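Local coordinates for 23S rRNA (guanine(2535)-N(1))-methyltransferase (Streptomyces viridochromogenes, PDB 1O9G), which methylates N1 of guanine-2535 in 23S ribosomal RNA with S-adenosyl-L-methionine as methyl donor, conferring resistance to the orthosomycin antibiotic avilamycin, at residues Gly186-Pro189 with Gly190-Ala194. The protein carries 3 engineered substitutions. Numbering follows the deposited sequence.
Unlike the reference sequence in segment 186-189: Q187 (reference Arg), V188 (reference Cys). Engineered in segment 190-194: G190 (natural residue Arg). Unlike the reference sequence in segment 190-194: Q191 (reference Ser), P192 (reference Arg), V193 (reference Trp), A194 (reference Arg).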
# COMPACT_ATOMS: atom_id res chain seq x y z
N GLY A 186 -6.45 19.62 -4.22
CA GLY A 186 -6.60 19.06 -5.55
C GLY A 186 -6.02 17.68 -5.78
O GLY A 186 -6.20 16.77 -4.97
N GLN A 187 -5.33 17.54 -6.91
CA GLN A 187 -4.85 16.25 -7.41
C GLN A 187 -3.54 16.40 -8.17
O GLN A 187 -3.18 17.50 -8.62
CB GLN A 187 -5.91 15.61 -8.32
CG GLN A 187 -5.88 16.09 -9.79
CD GLN A 187 -6.98 15.48 -10.65
OE1 GLN A 187 -6.79 14.42 -11.26
NE2 GLN A 187 -8.13 16.14 -10.70
N VAL A 188 -2.82 15.29 -8.32
CA VAL A 188 -1.60 15.28 -9.12
C VAL A 188 -1.96 15.50 -10.60
O VAL A 188 -2.81 14.78 -11.14
CB VAL A 188 -0.80 13.98 -8.96
CG1 VAL A 188 0.52 14.07 -9.71
CG2 VAL A 188 -0.54 13.69 -7.48
N PRO A 189 -1.35 16.49 -11.24
CA PRO A 189 -1.61 16.75 -12.66
C PRO A 189 -0.97 15.72 -13.60
O PRO A 189 -0.22 14.84 -13.19
CB PRO A 189 -1.04 18.16 -12.89
CG PRO A 189 -0.06 18.39 -11.78
CD PRO A 189 -0.40 17.46 -10.66
N GLY A 190 -1.25 15.87 -14.89
CA GLY A 190 -0.92 14.88 -15.88
C GLY A 190 0.55 14.60 -16.04
O GLY A 190 0.93 13.45 -16.12
N GLN A 191 1.38 15.64 -16.11
CA GLN A 191 2.81 15.46 -16.40
C GLN A 191 3.52 14.69 -15.27
O GLN A 191 4.24 13.73 -15.56
CB GLN A 191 3.50 16.80 -16.70
CG GLN A 191 3.12 17.40 -18.07
CD GLN A 191 3.68 18.80 -18.29
OE1 GLN A 191 4.76 18.96 -18.87
NE2 GLN A 191 2.95 19.81 -17.83
N PRO A 192 3.34 15.07 -14.01
CA PRO A 192 3.86 14.27 -12.90
C PRO A 192 3.38 12.82 -12.89
O PRO A 192 4.20 11.95 -12.70
CB PRO A 192 3.36 15.02 -11.66
CG PRO A 192 3.20 16.41 -12.11
CD PRO A 192 2.70 16.30 -13.53
N VAL A 193 2.09 12.57 -13.11
CA VAL A 193 1.58 11.19 -13.16
C VAL A 193 2.24 10.45 -14.28
O VAL A 193 2.69 9.34 -14.10
CB VAL A 193 0.06 11.12 -13.35
CG1 VAL A 193 -0.39 9.65 -13.59
CG2 VAL A 193 -0.65 11.65 -12.15
N ALA A 194 2.30 11.06 -15.45
CA ALA A 194 2.97 10.44 -16.58
C ALA A 194 4.41 10.09 -16.27
O ALA A 194 4.86 9.00 -16.58
CB ALA A 194 2.92 11.35 -17.78
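V188 holds CG1 trans to its own backbone N (chi1 -175°), which carries this methyl forward to the first turn of helix 190-203; V193 has CG1 anti to its backbone N (chi1 172°), which leaves CG2 anti to the carbonyl carbon, and V188 CG1 and V193 CG2 meet. V188 CG1 is the branch that does the touching: it lies 3.6 Å from V193 CG2 and equally 3.6 Å from P192 CB, so it sits against two consecutive helix residues. P189, at the N-cap position, adds a second apolar patch, its ring crossing that of P192 at roughly a right angle with P189 CG 3.8 Å from P192 CG. Between these contacts the chain closes its first helical turn: V193 N donates to P189 O at 3.2 Å, a long but straight bond (N-H...O 168°). P192 CD also packs 3.3 Å from P189 O, and V193 CG2 3.4 Å from the same oxygen, so carbon flanks this acceptor. One residue on, A194 N bonds to G190 O at 2.8 Å; G190 is an engineered residue. Outside the turn, V188 N donates to D214 OD2, at the end of strand 209-214, which ties the loop to the seven-stranded sheet of the class I methyltransferase fold; P189 packs on T182 within the same loop. P192, as a proline, has no N-H to give, and its place in the first turn costs the helix no backbone bond; the join therefore rests on one i-to-i+4 hydrogen bond and on apolar contacts between valine and proline side chains.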